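Local coordinates for protein tubulin-specific chaperone, putative (Trypanosoma brucei, PDB 4B6M) that probably binds alpha-tubulin and microtubule plus ends as a tubulin-folding cofactor of the TBCB family, here represented by its CAP-Gly domain, at residues G21-V26 / Y36-E41; A30-G35 / G66-P71. All blocks are in the same frame, centred on the assembly; numbering follows the deposited sequence.

Contact 1: residues G21-V26 / Y36-E41; sequences GSVRFV and YWVGVE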
loop_
_atom_site.group_PDB
_atom_site.type_symbol
_atom_site.label_atom_id
_atom_site.label_comp_id
_atom_site.label_asym_id
_atom_site.label_seq_id
_atom_site.Cartn_x
_atom_site.Cartn_y
_atom_site.Cartn_z
ATOM N N GLY A 21 7.404 1.550 0.826
ATOM C CA GLY A 21 6.470 1.177 1.929
ATOM C C GLY A 21 6.371 -0.294 2.291
ATOM O O GLY A 21 7.195 -1.108 1.877
ATOM N N SER A 22 5.356 -0.625 3.086
ATOM C CA SER A 22 5.119 -1.987 3.555
ATOM C C SER A 22 3.727 -2.399 3.151
ATOM O O SER A 22 2.779 -1.624 3.340
ATOM C CB SER A 22 5.208 -2.033 5.083
ATOM O OG SER A 22 6.534 -1.716 5.500
ATOM N N VAL A 23 3.599 -3.616 2.626
ATOM C CA VAL A 23 2.286 -4.172 2.288
ATOM C C VAL A 23 1.500 -4.522 3.560
ATOM O O VAL A 23 1.935 -5.339 4.379
ATOM C CB VAL A 23 2.421 -5.430 1.411
ATOM C CG1 VAL A 23 1.065 -6.068 1.125
ATOM C CG2 VAL A 23 3.135 -5.061 0.099
ATOM N N ARG A 24 0.328 -3.905 3.699
ATOM C CA ARG A 24 -0.538 -4.133 4.857
ATOM C C ARG A 24 -1.786 -4.969 4.557
ATOM O O ARG A 24 -2.435 -5.462 5.470
ATOM C CB ARG A 24 -0.985 -2.794 5.410
ATOM C CG ARG A 24 0.125 -1.917 5.934
ATOM C CD ARG A 24 1.031 -2.664 6.886
ATOM N NE ARG A 24 1.928 -1.725 7.545
ATOM C CZ ARG A 24 3.095 -2.057 8.097
ATOM N NH1 ARG A 24 3.527 -3.315 8.075
ATOM N NH2 ARG A 24 3.833 -1.122 8.671
ATOM N N PHE A 25 -2.108 -5.155 3.282
ATOM C CA PHE A 25 -3.344 -5.804 2.870
ATOM C C PHE A 25 -3.173 -6.288 1.438
ATOM O O PHE A 25 -2.581 -5.594 0.637
ATOM C CB PHE A 25 -4.508 -4.804 2.923
ATOM C CG PHE A 25 -5.781 -5.316 2.315
ATOM C CD1 PHE A 25 -6.611 -6.170 3.032
ATOM C CD2 PHE A 25 -6.150 -4.956 1.015
ATOM C CE1 PHE A 25 -7.787 -6.660 2.470
ATOM C CE2 PHE A 25 -7.315 -5.443 0.445
ATOM C CZ PHE A 25 -8.141 -6.298 1.179
ATOM N N VAL A 26 -3.697 -7.474 1.149
ATOM C CA VAL A 26 -3.846 -7.977 -0.218
ATOM C C VAL A 26 -5.199 -8.674 -0.344
ATOM O O VAL A 26 -5.507 -9.601 0.418
ATOM C CB VAL A 26 -2.725 -8.986 -0.594
ATOM C CG1 VAL A 26 -2.875 -9.430 -2.045
ATOM C CG2 VAL A 26 -1.346 -8.412 -0.323
ATOM N N TYR A 36 -8.158 -7.608 -7.619
ATOM C CA TYR A 36 -7.294 -7.575 -6.422
ATOM C C TYR A 36 -6.626 -6.228 -6.186
ATOM O O TYR A 36 -6.257 -5.531 -7.128
ATOM C CB TYR A 36 -6.205 -8.640 -6.478
ATOM C CG TYR A 36 -6.689 -9.995 -6.043
ATOM C CD1 TYR A 36 -7.393 -10.817 -6.917
ATOM C CD2 TYR A 36 -6.467 -10.438 -4.744
ATOM C CE1 TYR A 36 -7.853 -12.062 -6.509
ATOM C CE2 TYR A 36 -6.925 -11.677 -4.323
ATOM C CZ TYR A 36 -7.614 -12.480 -5.206
ATOM O OH TYR A 36 -8.054 -13.714 -4.774
ATOM N N TRP A 37 -6.515 -5.885 -4.907
ATOM C CA TRP A 37 -5.873 -4.641 -4.451
ATOM C C TRP A 37 -4.804 -4.913 -3.436
ATOM O O TRP A 37 -4.851 -5.887 -2.671
ATOM C CB TRP A 37 -6.910 -3.724 -3.803
ATOM C CG TRP A 37 -7.881 -3.172 -4.808
ATOM C CD1 TRP A 37 -9.121 -3.696 -5.168
ATOM C CD2 TRP A 37 -7.697 -2.000 -5.663
ATOM N NE1 TRP A 37 -9.695 -2.939 -6.166
ATOM C CE2 TRP A 37 -8.892 -1.910 -6.507
ATOM C CE3 TRP A 37 -6.689 -1.048 -5.814
ATOM C CZ2 TRP A 37 -9.052 -0.892 -7.437
ATOM C CZ3 TRP A 37 -6.855 -0.036 -6.769
ATOM C CH2 TRP A 37 -8.025 0.045 -7.543
ATOM N N VAL A 38 -3.832 -4.008 -3.383
ATOM C CA VAL A 38 -2.772 -4.081 -2.391
ATOM C C VAL A 38 -2.837 -2.835 -1.508
ATOM O O VAL A 38 -2.784 -1.692 -2.000
ATOM C CB VAL A 38 -1.385 -4.184 -3.081
ATOM C CG1 VAL A 38 -0.285 -4.360 -2.038
ATOM C CG2 VAL A 38 -1.358 -5.361 -4.072
ATOM N N GLY A 39 -3.011 -3.030 -0.204
ATOM C CA GLY A 39 -2.990 -1.903 0.728
ATOM C C GLY A 39 -1.567 -1.670 1.166
ATOM O O GLY A 39 -0.962 -2.608 1.684
ATOM N N VAL A 40 -1.048 -0.459 0.982
ATOM C CA VAL A 40 0.348 -0.160 1.336
ATOM C C VAL A 40 0.399 0.949 2.370
ATOM O O VAL A 40 -0.333 1.940 2.263
ATOM C CB VAL A 40 1.171 0.253 0.091
ATOM C CG1 VAL A 40 2.562 0.720 0.496
ATOM C CG2 VAL A 40 1.274 -0.890 -0.903
ATOM N N GLU A 41 1.261 0.785 3.378
ATOM C CA GLU A 41 1.593 1.893 4.255
ATOM C C GLU A 41 2.958 2.426 3.848
ATOM O O GLU A 41 3.988 1.726 3.941
ATOM C CB GLU A 41 1.618 1.454 5.713
ATOM C CG GLU A 41 2.007 2.583 6.635
ATOM C CD GLU A 41 2.010 2.172 8.095
ATOM O OE1 GLU A 41 1.662 1.007 8.400
ATOM O OE2 GLU A 41 2.380 3.018 8.915
#
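The guanidinium of Arg24 meets the Glu41 carboxylate at its edge, in its own plane, while one of its faces lies over Ser22 CB, 3.6 Å from the plane; the Phe25 ring turns an edge to Gly39 N. Both flat groups belong to a beta hairpin of the SH3-like CAP-Gly barrel, whose strands 19-26 and 36-42 run antiparallel and are interrupted by a classic beta bulge. Arg24 and Phe25 together face Gly39: Arg24 N donates to Gly39 O at 2.7 Å, Phe25 N reaches the same oxygen only weakly, and Gly39 N returns a bond to Phe25 O. Beyond the bulge, Ser22 and Glu41 form a hydrogen-bonded pair, with Glu41 N to Ser22 O at 2.8 Å. Gly39 has no side chain, and Phe25 CB lies 3.9 Å from Gly39 CA. Phe25 CG stands anti to its backbone N (chi1 171°), and CD2 and CE2 each lie 4.0 Å from Trp37 O. On the other face of the sheet Val23 CG1 packs on Val38 CG1 at 3.8 Å; Val23 and Val40 continue this apolar layer onto Cys12 of strand 11-14. Ser22 OG is hydrogen-bonded to Arg11 NH1. The Glu41 side chain is fully extended, whereas that of Arg24 bends at chi2 (-50°), which places CD. Guanidinium and carboxylate planes stand 62° apart, and Arg24 grips one oxygen side-on with two nitrogens: NE makes the salt bridge to Glu41 OE1 at 2.9 Å, on the anti side but tilted out of the carboxylate plane, and NH2 comes to Glu41 OE1 from above that plane.

Contact 2: residues A30-G35 / G66-P71; sequences ASLKPG and GGFLRP. With FMT (formic acid), chain F.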
loop_
_atom_site.group_PDB
_atom_site.type_symbol
_atom_site.label_atom_id
_atom_site.label_comp_id
_atom_site.label_asym_id
_atom_site.label_seq_id
_atom_site.Cartn_x
_atom_site.Cartn_y
_atom_site.Cartn_z
ATOM N N ALA A 30 -14.679 -4.470 -2.747
ATOM C CA ALA A 30 -15.829 -4.176 -3.624
ATOM C C ALA A 30 -16.167 -2.690 -3.779
ATOM O O ALA A 30 -16.593 -2.240 -4.848
ATOM C CB ALA A 30 -17.046 -4.948 -3.166
ATOM N N SER A 31 -15.972 -1.929 -2.711
ATOM C CA SER A 31 -16.232 -0.506 -2.739
ATOM C C SER A 31 -15.182 0.327 -3.484
ATOM O O SER A 31 -15.302 1.558 -3.567
ATOM C CB SER A 31 -16.408 0.005 -1.311
ATOM O OG SER A 31 -15.396 -0.537 -0.482
ATOM N N LEU A 32 -14.153 -0.332 -4.016
ATOM C CA LEU A 32 -13.235 0.352 -4.914
ATOM C C LEU A 32 -13.635 0.037 -6.365
ATOM O O LEU A 32 -14.632 0.578 -6.872
ATOM C CB LEU A 32 -11.767 0.015 -4.589
ATOM C CG LEU A 32 -11.175 0.695 -3.344
ATOM C CD1 LEU A 32 -9.749 0.203 -3.127
ATOM C CD2 LEU A 32 -11.235 2.218 -3.439
ATOM N N LYS A 33 -12.853 -0.806 -7.033
ATOM C CA LYS A 33 -13.198 -1.362 -8.337
ATOM C C LYS A 33 -12.969 -2.863 -8.253
ATOM O O LYS A 33 -12.292 -3.325 -7.326
ATOM C CB LYS A 33 -12.293 -0.765 -9.422
ATOM C CG LYS A 33 -12.383 0.760 -9.535
ATOM C CD LYS A 33 -11.695 1.283 -10.794
ATOM C CE LYS A 33 -10.187 1.108 -10.743
ATOM N NZ LYS A 33 -9.600 1.486 -12.062
ATOM N N PRO A 34 -13.491 -3.639 -9.231
ATOM C CA PRO A 34 -13.314 -5.115 -9.169
ATOM C C PRO A 34 -11.848 -5.556 -9.265
ATOM O O PRO A 34 -10.989 -4.771 -9.666
ATOM C CB PRO A 34 -14.102 -5.611 -10.393
ATOM C CG PRO A 34 -15.072 -4.509 -10.683
ATOM C CD PRO A 34 -14.308 -3.253 -10.396
ATOM N N GLY A 35 -11.562 -6.802 -8.901
ATOM C CA GLY A 35 -10.184 -7.308 -8.934
ATOM C C GLY A 35 -9.421 -7.180 -7.620
ATOM O O GLY A 35 -9.971 -6.712 -6.618
ATOM N N GLY A 66 -1.460 5.928 3.501
ATOM C CA GLY A 66 -2.117 4.734 2.997
ATOM C C GLY A 66 -2.417 4.804 1.523
ATOM O O GLY A 66 -2.856 5.836 0.992
ATOM N N GLY A 67 -2.171 3.703 0.832
ATOM C CA GLY A 67 -2.645 3.602 -0.546
ATOM C C GLY A 67 -3.252 2.258 -0.825
ATOM O O GLY A 67 -2.912 1.278 -0.169
ATOM N N PHE A 68 -4.179 2.211 -1.781
ATOM C CA PHE A 68 -4.636 0.948 -2.343
ATOM C C PHE A 68 -4.203 0.974 -3.774
ATOM O O PHE A 68 -4.580 1.890 -4.520
ATOM C CB PHE A 68 -6.159 0.805 -2.301
ATOM C CG PHE A 68 -6.708 0.653 -0.926
ATOM C CD1 PHE A 68 -6.806 -0.601 -0.315
ATOM C CD2 PHE A 68 -7.121 1.780 -0.222
ATOM C CE1 PHE A 68 -7.287 -0.714 0.962
ATOM C CE2 PHE A 68 -7.616 1.676 1.076
ATOM C CZ PHE A 68 -7.713 0.416 1.663
ATOM N N LEU A 69 -3.388 0.004 -4.138
ATOM C CA LEU A 69 -2.823 -0.007 -5.471
ATOM C C LEU A 69 -3.124 -1.316 -6.135
ATOM O O LEU A 69 -3.344 -2.306 -5.471
ATOM C CB LEU A 69 -1.282 0.085 -5.393
ATOM C CG LEU A 69 -0.549 1.334 -4.879
ATOM C CD1 LEU A 69 -0.896 1.742 -3.452
ATOM C CD2 LEU A 69 0.949 1.109 -4.941
ATOM N N ARG A 70 -3.120 -1.332 -7.460
ATOM C CA ARG A 70 -3.129 -2.610 -8.178
ATOM C C ARG A 70 -1.790 -3.293 -8.027
ATOM O O ARG A 70 -0.764 -2.632 -7.894
ATOM C CB ARG A 70 -3.435 -2.394 -9.658
ATOM C CG ARG A 70 -4.836 -1.896 -9.886
ATOM C CD ARG A 70 -5.877 -2.896 -9.442
ATOM N NE ARG A 70 -7.105 -2.596 -10.138
ATOM C CZ ARG A 70 -8.249 -3.213 -9.938
ATOM N NH1 ARG A 70 -8.341 -4.168 -9.027
ATOM N NH2 ARG A 70 -9.307 -2.843 -10.662
ATOM N N PRO A 71 -1.774 -4.631 -8.058
ATOM C CA PRO A 71 -0.527 -5.371 -7.939
ATOM C C PRO A 71 0.539 -4.952 -8.947
ATOM O O PRO A 71 1.740 -4.971 -8.586
ATOM C CB PRO A 71 -0.964 -6.847 -8.143
ATOM C CG PRO A 71 -2.379 -6.857 -7.637
ATOM C CD PRO A 71 -2.962 -5.502 -7.987
HETATM C C FMT F . -3.703 3.123 -8.257
HETATM O O1 FMT F . -3.843 1.894 -8.403
HETATM O O2 FMT F . -2.701 3.786 -8.636
#
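A surface contact, partly a bifurcated arginine-to-carbonyl hydrogen bond and partly an apolar touch, ties the irregular loop 30-35 to strand 66-69 of the CAP-Gly domain and the residue that follows it, Arg70. Arg70 carries the polar half: its guanidinium grips Pro34 O end-on, NH2 at 2.7 Å and NH1 at 2.8 Å from that one oxygen, which lies nearly in the guanidinium plane. NH2 approaches almost in line with the carbonyl bond (C=O...N 174°), NH1 from a more bent direction. NH1 also bonds to Tyr36 O, so two backbone carbonyls, Pro34 O and Tyr36 O, hold the guanidinium. Gly35, with a positive phi of 93°, brings its C to 3.5 Å from Arg70 NH1. Lys33 crosses Arg70 at about a right angle, and its NZ stays 4.6 Å from Arg70 NH2, a nearness of like charges that probably costs some energy. In the apolar half, Leu32 CD1 sits 3.7 Å from Phe68 CB and meets the ring obliquely. A formic acid, probably from the crystallisation liquor, accepts a weak bond from Arg70 N; Gln73 hydrogen-bonds to both. Trp37 of strand 36-42 touches Leu32 and Phe68 and forms a cation-pi pair with Arg70, while Val53 of strand 52-53 packs against Leu32 and Phe68.

Contact 1 lies near the centre of the chain and is largely buried; contact 2 is about 9 Å from it, centre to centre, and at the surface. They share one sheet: strand 36-42 pairs with 19-26 on one side and with 66-69 on the other, where Val38 N probably bonds to Leu69 O at 2.7 Å. The loop of contact 2 belongs to the connection between the two strands of contact 1. Contact 1 is held mainly by strand-to-strand backbone bonds, valines and a carboxylate-guanidinium pair, whereas contact 2 combines two arginine N-H bonds to one loop carbonyl oxygen with a small leucine-phenylalanine contact. Trp37 links the two, its NE1 bonded to Lys33 O.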